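Long-range contact in WAP, Kazal, immunoglobulin, Kunitz and NTR domain-containing protein 2 (Mus musculus, PDB 6MAA), which inhibits mature myostatin but probably not activin, and through its several inhibitor domains probably also blocks serine proteases and metalloproteases: residues Thr58-Arg69 and Ile81-Arg89. Numbering follows the deposited sequence.
With NO3 (nitrate ion), chain E.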
loop_
_atom_site.group_PDB
_atom_site.type_symbol
_atom_site.label_atom_id
_atom_site.label_comp_id
_atom_site.label_asym_id
_atom_site.label_seq_id
_atom_site.Cartn_x
_atom_site.Cartn_y
_atom_site.Cartn_z
ATOM N N THR A 58 17.348 -2.648 1.005
ATOM C CA THR A 58 16.625 -3.278 2.109
ATOM C C THR A 58 16.575 -4.779 1.874
ATOM O O THR A 58 15.938 -5.235 0.920
ATOM C CB THR A 58 15.205 -2.712 2.195
ATOM O OG1 THR A 58 15.263 -1.298 2.428
ATOM C CG2 THR A 58 14.430 -3.380 3.319
ATOM N N CYS A 59 17.247 -5.551 2.727
ATOM C CA CYS A 59 17.073 -6.992 2.701
ATOM C C CYS A 59 15.784 -7.345 3.426
ATOM O O CYS A 59 15.436 -6.726 4.433
ATOM C CB CYS A 59 18.272 -7.694 3.346
ATOM S SG CYS A 59 19.779 -7.567 2.343
ATOM N N ALA A 60 15.073 -8.343 2.910
ATOM C CA ALA A 60 13.743 -8.664 3.404
ATOM C C ALA A 60 13.636 -10.131 3.803
ATOM O O ALA A 60 14.483 -10.964 3.468
ATOM C CB ALA A 60 12.665 -8.306 2.374
ATOM N N SER A 61 12.541 -10.438 4.505
ATOM C CA SER A 61 12.296 -11.763 5.064
ATOM C C SER A 61 12.036 -12.830 4.007
ATOM O O SER A 61 11.999 -14.015 4.354
ATOM C CB SER A 61 11.127 -11.708 6.053
ATOM O OG SER A 61 9.965 -11.156 5.446
ATOM N N ASP A 62 11.845 -12.453 2.745
ATOM C CA ASP A 62 11.757 -13.424 1.663
ATOM C C ASP A 62 13.123 -13.824 1.123
ATOM O O ASP A 62 13.196 -14.596 0.163
ATOM C CB ASP A 62 10.857 -12.903 0.528
ATOM C CG ASP A 62 11.366 -11.606 -0.096
ATOM O OD1 ASP A 62 12.370 -11.041 0.384
ATOM O OD2 ASP A 62 10.742 -11.143 -1.074
ATOM N N GLY A 63 14.200 -13.315 1.714
ATOM C CA GLY A 63 15.531 -13.573 1.207
ATOM C C GLY A 63 15.933 -12.725 0.020
ATOM O O GLY A 63 16.988 -12.975 -0.571
ATOM N N LEU A 64 15.135 -11.731 -0.350
ATOM C CA LEU A 64 15.425 -10.876 -1.491
ATOM C C LEU A 64 15.698 -9.459 -1.007
ATOM O O LEU A 64 15.434 -9.115 0.145
ATOM C CB LEU A 64 14.266 -10.896 -2.496
ATOM C CG LEU A 64 13.864 -12.289 -2.988
ATOM C CD1 LEU A 64 12.687 -12.202 -3.955
ATOM C CD2 LEU A 64 15.048 -13.012 -3.623
ATOM N N THR A 65 16.246 -8.641 -1.904
ATOM C CA THR A 65 16.659 -7.277 -1.598
ATOM C C THR A 65 15.860 -6.294 -2.450
ATOM O O THR A 65 15.582 -6.553 -3.630
ATOM C CB THR A 65 18.161 -7.097 -1.856
ATOM O OG1 THR A 65 18.886 -8.133 -1.181
ATOM C CG2 THR A 65 18.654 -5.759 -1.335
ATOM N N TYR A 66 15.500 -5.158 -1.851
ATOM C CA TYR A 66 14.670 -4.151 -2.498
ATOM C C TYR A 66 15.370 -2.798 -2.518
ATOM O O TYR A 66 16.176 -2.481 -1.638
ATOM C CB TYR A 66 13.289 -4.077 -1.813
ATOM C CG TYR A 66 12.560 -5.386 -1.991
ATOM C CD1 TYR A 66 11.761 -5.606 -3.106
ATOM C CD2 TYR A 66 12.736 -6.435 -1.088
ATOM C CE1 TYR A 66 11.137 -6.819 -3.311
ATOM C CE2 TYR A 66 12.115 -7.656 -1.283
ATOM C CZ TYR A 66 11.315 -7.842 -2.398
ATOM O OH TYR A 66 10.703 -9.050 -2.618
ATOM N N TYR A 67 15.048 -1.999 -3.540
ATOM C CA TYR A 67 15.725 -0.720 -3.739
ATOM C C TYR A 67 15.520 0.218 -2.549
ATOM O O TYR A 67 16.437 0.962 -2.170
ATOM C CB TYR A 67 15.232 -0.098 -5.048
ATOM C CG TYR A 67 16.017 1.094 -5.535
ATOM C CD1 TYR A 67 15.694 2.381 -5.114
ATOM C CD2 TYR A 67 17.077 0.940 -6.430
ATOM C CE1 TYR A 67 16.400 3.482 -5.572
ATOM C CE2 TYR A 67 17.794 2.037 -6.887
ATOM C CZ TYR A 67 17.449 3.306 -6.451
ATOM O OH TYR A 67 18.151 4.405 -6.890
ATOM N N ASN A 68 14.327 0.201 -1.953
ATOM C CA ASN A 68 14.055 0.836 -0.665
ATOM C C ASN A 68 12.821 0.167 -0.066
ATOM O O ASN A 68 12.263 -0.770 -0.642
ATOM C CB ASN A 68 13.943 2.366 -0.766
ATOM C CG ASN A 68 12.795 2.823 -1.648
ATOM O OD1 ASN A 68 11.745 2.185 -1.708
ATOM N ND2 ASN A 68 12.997 3.941 -2.338
ATOM N N ARG A 69 12.404 0.642 1.108
ATOM C CA ARG A 69 11.276 0.014 1.792
ATOM C C ARG A 69 9.976 0.170 1.016
ATOM O O ARG A 69 9.113 -0.714 1.072
ATOM C CB ARG A 69 11.113 0.599 3.191
ATOM C CG ARG A 69 12.226 0.217 4.134
ATOM C CD ARG A 69 11.857 0.586 5.547
ATOM N NE ARG A 69 12.922 0.266 6.485
ATOM C CZ ARG A 69 12.725 0.078 7.784
ATOM N NH1 ARG A 69 11.499 0.163 8.281
ATOM N NH2 ARG A 69 13.744 -0.210 8.580
ATOM N N ILE A 81 1.349 -10.674 0.425
ATOM C CA ILE A 81 2.142 -11.265 1.492
ATOM C C ILE A 81 2.647 -10.154 2.409
ATOM O O ILE A 81 2.450 -8.969 2.150
ATOM C CB ILE A 81 3.318 -12.107 0.951
ATOM C CG1 ILE A 81 4.310 -11.206 0.207
ATOM C CG2 ILE A 81 2.808 -13.232 0.054
ATOM C CD1 ILE A 81 5.553 -11.924 -0.285
ATOM N N THR A 82 3.321 -10.552 3.483
ATOM C CA THR A 82 3.975 -9.618 4.389
ATOM C C THR A 82 5.479 -9.823 4.294
ATOM O O THR A 82 5.957 -10.960 4.359
ATOM C CB THR A 82 3.509 -9.841 5.830
ATOM O OG1 THR A 82 2.110 -9.548 5.930
ATOM C CG2 THR A 82 4.268 -8.941 6.786
ATOM N N LEU A 83 6.216 -8.727 4.125
ATOM C CA LEU A 83 7.671 -8.747 4.057
ATOM C C LEU A 83 8.221 -7.836 5.144
ATOM O O LEU A 83 7.831 -6.668 5.234
ATOM C CB LEU A 83 8.152 -8.252 2.685
ATOM C CG LEU A 83 7.832 -9.134 1.475
ATOM C CD1 LEU A 83 8.289 -8.466 0.185
ATOM C CD2 LEU A 83 8.481 -10.499 1.644
ATOM N N SER A 84 9.123 -8.363 5.965
ATOM C CA SER A 84 9.762 -7.574 7.008
ATOM C C SER A 84 11.239 -7.369 6.690
ATOM O O SER A 84 11.853 -8.137 5.946
ATOM C CB SER A 84 9.606 -8.227 8.386
ATOM O OG SER A 84 10.044 -9.570 8.356
ATOM N N VAL A 85 11.803 -6.316 7.272
ATOM C CA VAL A 85 13.198 -5.960 7.041
ATOM C C VAL A 85 14.101 -6.885 7.843
ATOM O O VAL A 85 13.817 -7.207 9.003
ATOM C CB VAL A 85 13.427 -4.484 7.414
ATOM C CG1 VAL A 85 14.901 -4.118 7.290
ATOM C CG2 VAL A 85 12.557 -3.575 6.548
ATOM N N VAL A 86 15.195 -7.324 7.222
ATOM C CA VAL A 86 16.263 -8.036 7.913
ATOM C C VAL A 86 17.579 -7.329 7.614
ATOM O O VAL A 86 17.682 -6.523 6.685
ATOM C CB VAL A 86 16.341 -9.534 7.536
ATOM C CG1 VAL A 86 15.004 -10.228 7.780
ATOM C CG2 VAL A 86 16.791 -9.704 6.098
ATOM N N THR A 87 18.592 -7.628 8.427
ATOM C CA THR A 87 19.912 -7.050 8.217
ATOM C C THR A 87 20.573 -7.716 7.018
ATOM O O THR A 87 20.586 -8.941 6.913
ATOM C CB THR A 87 20.774 -7.272 9.463
ATOM O OG1 THR A 87 20.057 -6.834 10.621
ATOM C CG2 THR A 87 22.077 -6.493 9.365
ATOM N N CYS A 88 21.110 -6.919 6.097
ATOM C CA CYS A 88 21.931 -7.499 5.040
ATOM C C CYS A 88 23.271 -7.927 5.628
ATOM O O CYS A 88 23.911 -7.165 6.359
ATOM C CB CYS A 88 22.167 -6.484 3.918
ATOM S SG CYS A 88 20.693 -5.882 3.045
ATOM N N ARG A 89 23.696 -9.150 5.320
ATOM C CA ARG A 89 25.010 -9.623 5.728
ATOM C C ARG A 89 25.821 -10.014 4.500
ATOM O O ARG A 89 25.261 -10.381 3.461
ATOM C CB ARG A 89 24.923 -10.801 6.722
ATOM C CG ARG A 89 24.387 -12.105 6.144
ATOM C CD ARG A 89 24.546 -13.265 7.132
ATOM N NE ARG A 89 24.327 -14.547 6.467
ATOM C CZ ARG A 89 23.175 -15.209 6.467
ATOM N NH1 ARG A 89 22.131 -14.727 7.121
ATOM N NH2 ARG A 89 23.070 -16.362 5.820
HETATM N N NO3 E . 19.637 -17.178 6.072
HETATM O O1 NO3 E . 18.518 -17.741 5.885
HETATM O O2 NO3 E . 19.862 -16.574 7.165
HETATM O O3 NO3 E . 20.522 -17.233 5.169
HETATM O O HOH W 1 18.210 -4.240 5.168
HETATM O O HOH W 2 8.484 -13.246 4.372
#
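A disulfide joins Cys59, near the start of 58-69, to Cys88, near the end of 81-89, with the two SG atoms 2.0 Å apart and a C-S-S-C torsion of 110°. Beside it the strands are antiparallel but sparsely bonded. Val86 N donates almost straight to Cys59 O (2.9 Å). A water links Cys59 N to Val86 O. Further on, Ser61 N meets Ser84 O at 2.8 Å through a bent bond. Ser61 returns a side-chain link, as its OG accepts from Ser84 N at 3.0 Å. With chi1 at 55°, this hydroxyl sits between its own backbone N and carbonyl carbon, where it meets Ser84 of the facing segment. Asp62, in the type I turn Ala60-Gly63, lies against Leu83, whose CD2 is 3.5 Å from Asp62 CG. The Asp62 carboxylate also accepts two hydrogen bonds. OD1 accepts from Leu64 N in an Asx turn, and OD2 takes the Tyr66 hydroxyl on its syn lone pair (OH to OD2, 2.6 Å). Replacing Asp62 by alanine is likely to leave the Tyr66 hydroxyl and Leu64 N without these acceptors and to uncover part of Leu83. Leu83 CD1 also approaches Tyr66 OH (3.7 Å). Val85 CG2 touches Thr58 CG2 and lies over one face of the Arg69 guanidinium, 3.8 Å above its plane. This is the small three-stranded sheet of the Kazal-like part of the follistatin domain. Strand 58-60 runs between 65-66 and 85-86, and helix 69-79 packs through Met72 against Ala60, Tyr66 and Leu83.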